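Local atomic coordinates of transcriptional regulator (Enterococcus faecalis, PDB entry 3QFI), a protein that is a member of the LytR-CpsA-Psr family, probably a regulator, whose precise molecular role remains undefined. Residues Q19-V24 with T49-E54; T45-I50 with T58-D63; L99-H104 with T257-Q262. All blocks are in the same frame, centred on the assembly; numbering follows the deposited sequence.

Contact 1: residues Q19-V24 with T49-E54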
loop_
_atom_site.group_PDB
_atom_site.type_symbol
_atom_site.label_atom_id
_atom_site.label_comp_id
_atom_site.label_asym_id
_atom_site.label_seq_id
_atom_site.Cartn_x
_atom_site.Cartn_y
_atom_site.Cartn_z
ATOM N N GLN A 19 -9.093 -17.971 10.148
ATOM C CA GLN A 19 -7.743 -17.494 9.874
ATOM C C GLN A 19 -7.368 -17.857 8.442
ATOM O O GLN A 19 -6.337 -18.475 8.147
ATOM C CB GLN A 19 -6.729 -18.072 10.865
ATOM C CG GLN A 19 -6.344 -19.511 10.615
ATOM C CD GLN A 19 -4.935 -19.827 11.091
ATOM O OE1 GLN A 19 -4.357 -20.844 10.700
ATOM N NE2 GLN A 19 -4.378 -18.960 11.945
ATOM N N GLU A 20 -8.253 -17.471 7.546
ATOM C CA GLU A 20 -8.054 -17.712 6.142
ATOM C C GLU A 20 -7.255 -16.495 5.692
ATOM O O GLU A 20 -7.500 -15.371 6.144
ATOM C CB GLU A 20 -9.418 -17.785 5.472
ATOM C CG GLU A 20 -9.437 -18.287 4.063
ATOM C CD GLU A 20 -10.856 -18.621 3.621
ATOM O OE1 GLU A 20 -11.401 -19.628 4.121
ATOM O OE2 GLU A 20 -11.430 -17.871 2.799
ATOM N N PRO A 21 -6.253 -16.710 4.836
ATOM C CA PRO A 21 -5.392 -15.639 4.310
ATOM C C PRO A 21 -6.244 -14.548 3.683
ATOM O O PRO A 21 -7.175 -14.834 2.935
ATOM C CB PRO A 21 -4.543 -16.358 3.268
ATOM C CG PRO A 21 -4.459 -17.771 3.830
ATOM C CD PRO A 21 -5.879 -18.019 4.276
ATOM N N PHE A 22 -5.944 -13.295 3.977
ATOM C CA PHE A 22 -6.751 -12.244 3.390
ATOM C C PHE A 22 -5.865 -11.077 2.976
ATOM O O PHE A 22 -4.674 -11.032 3.307
ATOM C CB PHE A 22 -7.843 -11.810 4.373
ATOM C CG PHE A 22 -7.325 -11.052 5.536
ATOM C CD1 PHE A 22 -7.217 -9.673 5.480
ATOM C CD2 PHE A 22 -6.910 -11.711 6.675
ATOM C CE1 PHE A 22 -6.699 -8.946 6.554
ATOM C CE2 PHE A 22 -6.389 -11.001 7.759
ATOM C CZ PHE A 22 -6.286 -9.608 7.690
ATOM N N SER A 23 -6.448 -10.130 2.258
ATOM C CA SER A 23 -5.679 -9.004 1.758
ATOM C C SER A 23 -6.357 -7.687 2.075
ATOM O O SER A 23 -7.571 -7.629 2.288
ATOM C CB SER A 23 -5.536 -9.124 0.250
ATOM O OG SER A 23 -6.726 -8.674 -0.371
ATOM N N VAL A 24 -5.582 -6.616 2.080
ATOM C CA VAL A 24 -6.164 -5.328 2.385
ATOM C C VAL A 24 -5.414 -4.188 1.717
ATOM O O VAL A 24 -4.181 -4.195 1.615
ATOM C CB VAL A 24 -6.216 -5.122 3.907
ATOM C CG1 VAL A 24 -4.997 -5.762 4.548
ATOM C CG2 VAL A 24 -6.272 -3.633 4.237
ATOM N N THR A 49 -0.773 -8.494 2.103
ATOM C CA THR A 49 -1.376 -9.825 2.122
ATOM C C THR A 49 -0.992 -10.515 3.426
ATOM O O THR A 49 0.188 -10.624 3.768
ATOM C CB THR A 49 -0.934 -10.719 0.927
ATOM O OG1 THR A 49 0.497 -10.783 0.856
ATOM C CG2 THR A 49 -1.502 -10.182 -0.379
ATOM N N ILE A 50 -2.006 -10.954 4.161
ATOM C CA ILE A 50 -1.805 -11.626 5.431
ATOM C C ILE A 50 -1.965 -13.122 5.173
ATOM O O ILE A 50 -3.057 -13.590 4.838
ATOM C CB ILE A 50 -2.853 -11.134 6.471
ATOM C CG1 ILE A 50 -2.940 -9.604 6.426
ATOM C CG2 ILE A 50 -2.474 -11.583 7.888
ATOM C CD1 ILE A 50 -1.638 -8.904 6.736
ATOM N N ASN A 51 -0.862 -13.863 5.291
ATOM C CA ASN A 51 -0.877 -15.306 5.081
ATOM C C ASN A 51 -0.257 -16.031 6.263
ATOM O O ASN A 51 0.943 -16.271 6.296
ATOM C CB ASN A 51 -0.120 -15.693 3.813
ATOM C CG ASN A 51 -0.149 -17.194 3.563
ATOM O OD1 ASN A 51 -1.223 -17.802 3.438
ATOM N ND2 ASN A 51 1.031 -17.802 3.497
ATOM N N PRO A 52 -1.079 -16.389 7.255
ATOM C CA PRO A 52 -0.580 -17.091 8.437
ATOM C C PRO A 52 -0.060 -18.492 8.123
ATOM O O PRO A 52 0.775 -19.014 8.845
ATOM C CB PRO A 52 -1.794 -17.109 9.364
ATOM C CG PRO A 52 -2.948 -17.165 8.406
ATOM C CD PRO A 52 -2.535 -16.175 7.339
ATOM N N LYS A 53 -0.543 -19.095 7.043
ATOM C CA LYS A 53 -0.101 -20.434 6.677
ATOM C C LYS A 53 1.389 -20.448 6.346
ATOM O O LYS A 53 2.003 -21.507 6.241
ATOM C CB LYS A 53 -0.911 -20.949 5.483
ATOM C CG LYS A 53 -2.431 -20.938 5.711
ATOM C CD LYS A 53 -3.197 -21.194 4.413
ATOM C CE LYS A 53 -4.701 -21.207 4.642
ATOM N NZ LYS A 53 -5.457 -21.488 3.388
ATOM N N GLU A 54 1.980 -19.274 6.177
ATOM C CA GLU A 54 3.399 -19.212 5.873
ATOM C C GLU A 54 4.047 -18.164 6.757
ATOM O O GLU A 54 5.159 -17.715 6.497
ATOM C CB GLU A 54 3.604 -18.874 4.401
ATOM C CG GLU A 54 4.993 -19.158 3.892
ATOM C CD GLU A 54 5.112 -18.878 2.417
ATOM O OE1 GLU A 54 4.900 -17.711 2.012
ATOM O OE2 GLU A 54 5.413 -19.825 1.659
#
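Two neighbouring antiparallel strands of the mixed central sheet, 22-28 and 44-51, meet here at the entry of the first and the exit of the second, their short segments running at 158° to each other. Phe-22 and Ile-50 form a hydrogen-bonded pair. Ile-50 N reaches Phe-22 O at 2.8 Å, nearly along the C=O axis, while Phe-22 N gives a more bent bond to Ile-50 O, 3.0 Å long and in the carbonyl plane. The same Ile-50 O also receives a CA-H...O contact from Pro-21. On the sheet face shared by this pair the side chains lie alongside each other. Phe-22 has its CG in the crowded position between backbone N and carbonyl carbon (chi1 71°), and Ile-50 CG1 sits over one ring face as a CH-pi contact, 3.9 Å from the centroid and displaced toward the rim. Tyr-220 meets the Phe-22 ring edge-to-face. Just before strand 22-28 begins, the Pro-21 ring lies beside Asn-51, its CG 3.3 Å from Asn-51 OD1. The extended Lys-53 chain crosses that ring at about a right angle, its CE 3.4 Å from Pro-21 CD. The segments are thus hydrogen-bonded at Phe-22 and Ile-50 alone, and past that pair van der Waals packing of Pro-21 against Asn-51 and aliphatic Lys-53 carbons joins them.

Contact 2: residues T45-I50 with T58-D63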
loop_
_atom_site.group_PDB
_atom_site.type_symbol
_atom_site.label_atom_id
_atom_site.label_comp_id
_atom_site.label_asym_id
_atom_site.label_seq_id
_atom_site.Cartn_x
_atom_site.Cartn_y
_atom_site.Cartn_z
ATOM N N THR A 45 -0.974 4.591 -2.008
ATOM C CA THR A 45 -1.791 3.397 -2.134
ATOM C C THR A 45 -0.921 2.176 -1.949
ATOM O O THR A 45 0.058 1.989 -2.666
ATOM C CB THR A 45 -2.422 3.349 -3.526
ATOM O OG1 THR A 45 -3.224 4.520 -3.711
ATOM C CG2 THR A 45 -3.278 2.100 -3.699
ATOM N N MET A 46 -1.296 1.332 -0.999
ATOM C CA MET A 46 -0.522 0.133 -0.714
ATOM C C MET A 46 -1.422 -1.101 -0.592
ATOM O O MET A 46 -2.635 -0.980 -0.400
ATOM C CB MET A 46 0.253 0.348 0.593
ATOM C CG MET A 46 1.282 -0.713 0.943
ATOM S SD MET A 46 2.016 -0.437 2.602
ATOM C CE MET A 46 2.803 1.205 2.415
ATOM N N VAL A 47 -0.822 -2.284 -0.724
ATOM C CA VAL A 47 -1.547 -3.538 -0.589
ATOM C C VAL A 47 -0.754 -4.478 0.298
ATOM O O VAL A 47 0.464 -4.602 0.161
ATOM C CB VAL A 47 -1.779 -4.236 -1.935
ATOM C CG1 VAL A 47 -2.508 -5.552 -1.703
ATOM C CG2 VAL A 47 -2.597 -3.342 -2.860
ATOM N N VAL A 48 -1.450 -5.131 1.222
ATOM C CA VAL A 48 -0.810 -6.062 2.146
ATOM C C VAL A 48 -1.533 -7.401 2.117
ATOM O O VAL A 48 -2.764 -7.443 2.077
ATOM C CB VAL A 48 -0.830 -5.516 3.605
ATOM C CG1 VAL A 48 -0.266 -6.553 4.568
ATOM C CG2 VAL A 48 -0.026 -4.240 3.687
ATOM N N THR A 49 -0.773 -8.494 2.103
ATOM C CA THR A 49 -1.376 -9.825 2.122
ATOM C C THR A 49 -0.992 -10.515 3.426
ATOM O O THR A 49 0.188 -10.624 3.768
ATOM C CB THR A 49 -0.934 -10.719 0.927
ATOM O OG1 THR A 49 0.497 -10.783 0.856
ATOM C CG2 THR A 49 -1.502 -10.182 -0.379
ATOM N N ILE A 50 -2.006 -10.954 4.161
ATOM C CA ILE A 50 -1.805 -11.626 5.431
ATOM C C ILE A 50 -1.965 -13.122 5.173
ATOM O O ILE A 50 -3.057 -13.590 4.838
ATOM C CB ILE A 50 -2.853 -11.134 6.471
ATOM C CG1 ILE A 50 -2.940 -9.604 6.426
ATOM C CG2 ILE A 50 -2.474 -11.583 7.888
ATOM C CD1 ILE A 50 -1.638 -8.904 6.736
ATOM N N THR A 58 2.986 -9.523 2.988
ATOM C CA THR A 58 3.663 -8.889 1.874
ATOM C C THR A 58 3.021 -7.546 1.552
ATOM O O THR A 58 1.838 -7.474 1.193
ATOM C CB THR A 58 3.579 -9.795 0.645
ATOM O OG1 THR A 58 3.805 -11.153 1.043
ATOM C CG2 THR A 58 4.603 -9.403 -0.388
ATOM N N MET A 59 3.815 -6.489 1.700
ATOM C CA MET A 59 3.390 -5.123 1.424
ATOM C C MET A 59 3.670 -4.866 -0.043
ATOM O O MET A 59 4.585 -5.446 -0.626
ATOM C CB MET A 59 4.175 -4.129 2.280
ATOM C CG MET A 59 3.959 -4.281 3.780
ATOM S SD MET A 59 4.988 -3.112 4.729
ATOM C CE MET A 59 3.734 -2.127 5.529
ATOM N N ILE A 60 2.885 -3.985 -0.637
ATOM C CA ILE A 60 3.038 -3.692 -2.043
ATOM C C ILE A 60 2.687 -2.239 -2.297
ATOM O O ILE A 60 1.538 -1.836 -2.184
ATOM C CB ILE A 60 2.112 -4.625 -2.895
ATOM C CG1 ILE A 60 2.939 -5.496 -3.830
ATOM C CG2 ILE A 60 1.155 -3.813 -3.731
ATOM C CD1 ILE A 60 3.661 -4.727 -4.914
ATOM N N SER A 61 3.700 -1.450 -2.610
ATOM C CA SER A 61 3.507 -0.048 -2.911
ATOM C C SER A 61 3.061 0.055 -4.360
ATOM O O SER A 61 3.615 -0.629 -5.232
ATOM C CB SER A 61 4.823 0.706 -2.776
ATOM O OG SER A 61 5.273 0.755 -1.435
ATOM N N LEU A 62 2.067 0.895 -4.626
ATOM C CA LEU A 62 1.613 1.105 -5.999
ATOM C C LEU A 62 1.934 2.548 -6.394
ATOM O O LEU A 62 1.425 3.493 -5.791
ATOM C CB LEU A 62 0.107 0.856 -6.115
ATOM C CG LEU A 62 -0.295 -0.602 -5.879
ATOM C CD1 LEU A 62 -1.784 -0.715 -5.651
ATOM C CD2 LEU A 62 0.142 -1.430 -7.073
ATOM N N ASP A 63 2.790 2.713 -7.395
ATOM C CA ASP A 63 3.159 4.043 -7.874
ATOM C C ASP A 63 1.921 4.696 -8.492
ATOM O O ASP A 63 1.148 4.032 -9.174
ATOM C CB ASP A 63 4.273 3.946 -8.922
ATOM C CG ASP A 63 4.805 5.306 -9.342
ATOM O OD1 ASP A 63 4.038 6.131 -9.892
ATOM O OD2 ASP A 63 6.009 5.553 -9.125
#
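Strands 44-51 and 56-62 run antiparallel, and four backbone N-H groups find carbonyl partners between residues 45-50 and 58-63. At one end Thr-49 and Thr-58 exchange two bonds. Thr-58 N approaches Thr-49 O on a lone pair at 3.1 Å, whereas Thr-49 N, 2.9 Å from Thr-58 O, stands above that carbonyl's plane. In the middle, Val-47 N uses a lone pair of Ile-60 O at 2.8 Å, and this oxygen also takes a CA-H...O contact from Met-46. Further along, Leu-62 N donates to Thr-45 O, 3.0 Å away and nearly along the C=O axis. The alternate amides face outward: Met-46 and Val-48 bond with Leu-26 and Val-24 of strand 22-28, and Met-59 with Asp-228 of strand 227-230. Side chains divide between the two faces. On one, Val-48 CG2 lies against Met-59 CG, and Met-59 CE meets Met-46 SD at 3.8 Å, both methionine chains being bent at chi3; helix 166-184 packs over this face, where its Arg-174 NH1 bonds with Ser-61 OG. On the other, Val-47 CB packs alongside Ile-60 CG2 at 3.5 Å, and Leu-62 CD1 crosses obliquely to touch both Thr-45 CG2 and Val-47 CG2. The segments thus form a beta hairpin within the mixed sheet, between strand 22-28 and strand 227-230, as in the layered alpha/beta architecture of LytR-CpsA-Psr proteins.

Contact 3: residues L99-H104 with T257-Q262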
loop_
_atom_site.group_PDB
_atom_site.type_symbol
_atom_site.label_atom_id
_atom_site.label_comp_id
_atom_site.label_asym_id
_atom_site.label_seq_id
_atom_site.Cartn_x
_atom_site.Cartn_y
_atom_site.Cartn_z
ATOM N N LEU A 99 -3.579 -6.198 -9.847
ATOM C CA LEU A 99 -2.867 -7.269 -9.169
ATOM C C LEU A 99 -3.513 -8.629 -9.377
ATOM O O LEU A 99 -3.019 -9.644 -8.900
ATOM C CB LEU A 99 -2.796 -6.971 -7.674
ATOM C CG LEU A 99 -2.250 -5.584 -7.354
ATOM C CD1 LEU A 99 -2.316 -5.359 -5.852
ATOM C CD2 LEU A 99 -0.819 -5.450 -7.871
ATOM N N ASP A 100 -4.624 -8.640 -10.091
ATOM C CA ASP A 100 -5.361 -9.863 -10.347
ATOM C C ASP A 100 -5.592 -10.631 -9.060
ATOM O O ASP A 100 -5.397 -11.847 -9.009
ATOM C CB ASP A 100 -4.640 -10.765 -11.349
ATOM C CG ASP A 100 -5.503 -11.947 -11.781
ATOM O OD1 ASP A 100 -6.678 -11.722 -12.147
ATOM O OD2 ASP A 100 -5.013 -13.092 -11.753
ATOM N N ILE A 101 -5.997 -9.914 -8.018
ATOM C CA ILE A 101 -6.286 -10.538 -6.739
ATOM C C ILE A 101 -7.506 -9.913 -6.109
ATOM O O ILE A 101 -7.950 -8.848 -6.497
ATOM C CB ILE A 101 -5.122 -10.402 -5.698
ATOM C CG1 ILE A 101 -4.795 -8.929 -5.454
ATOM C CG2 ILE A 101 -3.890 -11.161 -6.175
ATOM C CD1 ILE A 101 -3.918 -8.720 -4.231
ATOM N N PRO A 102 -8.096 -10.599 -5.136
ATOM C CA PRO A 102 -9.266 -9.979 -4.518
ATOM C C PRO A 102 -8.785 -9.089 -3.359
ATOM O O PRO A 102 -7.813 -9.419 -2.673
ATOM C CB PRO A 102 -10.081 -11.181 -4.042
ATOM C CG PRO A 102 -9.007 -12.152 -3.637
ATOM C CD PRO A 102 -8.000 -12.027 -4.782
ATOM N N ILE A 103 -9.437 -7.943 -3.193
ATOM C CA ILE A 103 -9.125 -7.017 -2.118
ATOM C C ILE A 103 -10.250 -7.221 -1.128
ATOM O O ILE A 103 -11.342 -6.684 -1.315
ATOM C CB ILE A 103 -9.179 -5.546 -2.567
ATOM C CG1 ILE A 103 -8.102 -5.262 -3.607
ATOM C CG2 ILE A 103 -8.993 -4.636 -1.349
ATOM C CD1 ILE A 103 -6.677 -5.472 -3.099
ATOM N N HIS A 104 -9.994 -7.992 -0.082
ATOM C CA HIS A 104 -11.015 -8.285 0.915
ATOM C C HIS A 104 -11.423 -7.117 1.778
ATOM O O HIS A 104 -12.598 -6.963 2.127
ATOM C CB HIS A 104 -10.525 -9.405 1.807
ATOM C CG HIS A 104 -10.147 -10.626 1.046
ATOM N ND1 HIS A 104 -8.849 -11.078 0.960
ATOM C CD2 HIS A 104 -10.891 -11.455 0.278
ATOM C CE1 HIS A 104 -8.809 -12.136 0.173
ATOM N NE2 HIS A 104 -10.035 -12.386 -0.254
ATOM N N THR A 257 1.171 -13.668 -9.619
ATOM C CA THR A 257 1.159 -15.055 -9.206
ATOM C C THR A 257 1.626 -15.133 -7.762
ATOM O O THR A 257 1.051 -15.866 -6.964
ATOM C CB THR A 257 2.055 -15.897 -10.122
ATOM O OG1 THR A 257 1.564 -15.796 -11.466
ATOM C CG2 THR A 257 2.033 -17.345 -9.697
ATOM N N THR A 258 2.651 -14.360 -7.422
ATOM C CA THR A 258 3.157 -14.350 -6.056
ATOM C C THR A 258 2.047 -13.996 -5.067
ATOM O O THR A 258 1.761 -14.754 -4.143
ATOM C CB THR A 258 4.256 -13.318 -5.875
ATOM O OG1 THR A 258 5.342 -13.630 -6.749
ATOM C CG2 THR A 258 4.735 -13.310 -4.435
ATOM N N LEU A 259 1.437 -12.831 -5.256
ATOM C CA LEU A 259 0.382 -12.402 -4.368
ATOM C C LEU A 259 -0.730 -13.428 -4.357
ATOM O O LEU A 259 -1.196 -13.833 -3.289
ATOM C CB LEU A 259 -0.137 -11.034 -4.791
ATOM C CG LEU A 259 0.990 -10.004 -4.756
ATOM C CD1 LEU A 259 0.428 -8.618 -5.018
ATOM C CD2 LEU A 259 1.693 -10.049 -3.398
ATOM N N ARG A 260 -1.141 -13.870 -5.540
ATOM C CA ARG A 260 -2.187 -14.867 -5.622
ATOM C C ARG A 260 -1.857 -16.090 -4.741
ATOM O O ARG A 260 -2.749 -16.627 -4.080
ATOM C CB ARG A 260 -2.394 -15.306 -7.072
ATOM C CG ARG A 260 -3.082 -14.289 -7.961
ATOM C CD ARG A 260 -3.299 -14.869 -9.356
ATOM N NE ARG A 260 -4.371 -15.854 -9.360
ATOM C CZ ARG A 260 -5.641 -15.539 -9.146
ATOM N NH1 ARG A 260 -5.979 -14.269 -8.927
ATOM N NH2 ARG A 260 -6.572 -16.491 -9.120
ATOM N N LYS A 261 -0.601 -16.538 -4.712
ATOM C CA LYS A 261 -0.282 -17.701 -3.875
ATOM C C LYS A 261 -0.319 -17.345 -2.383
ATOM O O LYS A 261 -0.669 -18.179 -1.542
ATOM C CB LYS A 261 1.077 -18.315 -4.259
ATOM C CG LYS A 261 1.075 -19.055 -5.602
ATOM C CD LYS A 261 2.414 -19.739 -5.877
ATOM C CE LYS A 261 2.434 -20.487 -7.223
ATOM N NZ LYS A 261 3.693 -21.295 -7.410
ATOM N N GLN A 262 0.047 -16.112 -2.061
ATOM C CA GLN A 262 0.001 -15.626 -0.689
ATOM C C GLN A 262 -1.432 -15.788 -0.164
ATOM O O GLN A 262 -1.649 -15.985 1.031
ATOM C CB GLN A 262 0.379 -14.138 -0.634
ATOM C CG GLN A 262 1.867 -13.869 -0.653
ATOM C CD GLN A 262 2.586 -14.684 0.398
ATOM O OE1 GLN A 262 3.104 -15.768 0.117
ATOM N NE2 GLN A 262 2.594 -14.180 1.629
#
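Arg-260 NH1 is gripped twice by one residue, Asp-100, through a backbone bond and a charge contact. Its hydrogen bond to Asp-100 O is 2.5 Å long, with the N-H...O angle bent to 131°; the oxygen lies at the guanidinium edge, close to its plane, and the donor lies in the carbonyl plane. The second hold is a salt bridge to Asp-100 OD2 at 3.2 Å. That oxygen is well out of the guanidinium plane, so attraction of charges acts here without an N-H pointing at it. Two torsions bring the groups together: Asp-100 CG is anti to its backbone N (chi1 -171°), and the Arg-260 chain bends at chi3 (74°) to turn its end toward Asp-100, where NH1 meets the backbone O and lies near OD2. Both groups have further partners, Arg-260 NE bonding to Lys-266 O and Asp-100 OD2 to His-268 ND1. The nearby Glu-271 carboxylate might raise the proton affinity of Asp-100, which the arginine would counter. Beside the polar pair, Ile-101 CG2 lies 3.7 Å from Arg-260 CG, the two side chains sliding past each other in opposite directions. The same methyl meets Leu-259 CB at 4.0 Å, and Leu-99 CD1 makes a looser touch with Leu-259 CD1. Asp-100 leaves helix 80-98 with positive phi, a conformation often found where a helix terminates. The turn after that helix thus packs against helix 249-262, whose arginine bonds the Asp-100 carbonyl in the loop leading to strand 105-109.

Contacts 1 and 2 are neighbours in one sheet, their centres about 13 Å apart, and share Thr-49 and Ile-50 of strand 44-51, which pairs with strand 22-28 on one edge and strand 56-62 on the other. Contact 3 comes later in the chain and lies about 11 Å from the centre of each. It reaches the sheet through Leu-99, which packs on Val-47, and through Pro-102 and His-104, which probably hydrogen-bond to Ser-23. Leu-259 of helix 249-262 also touches Ile-60. Residues far apart in sequence, including a helix near the C-terminus, are thereby assembled around the early strands of the chain into a single layered unit.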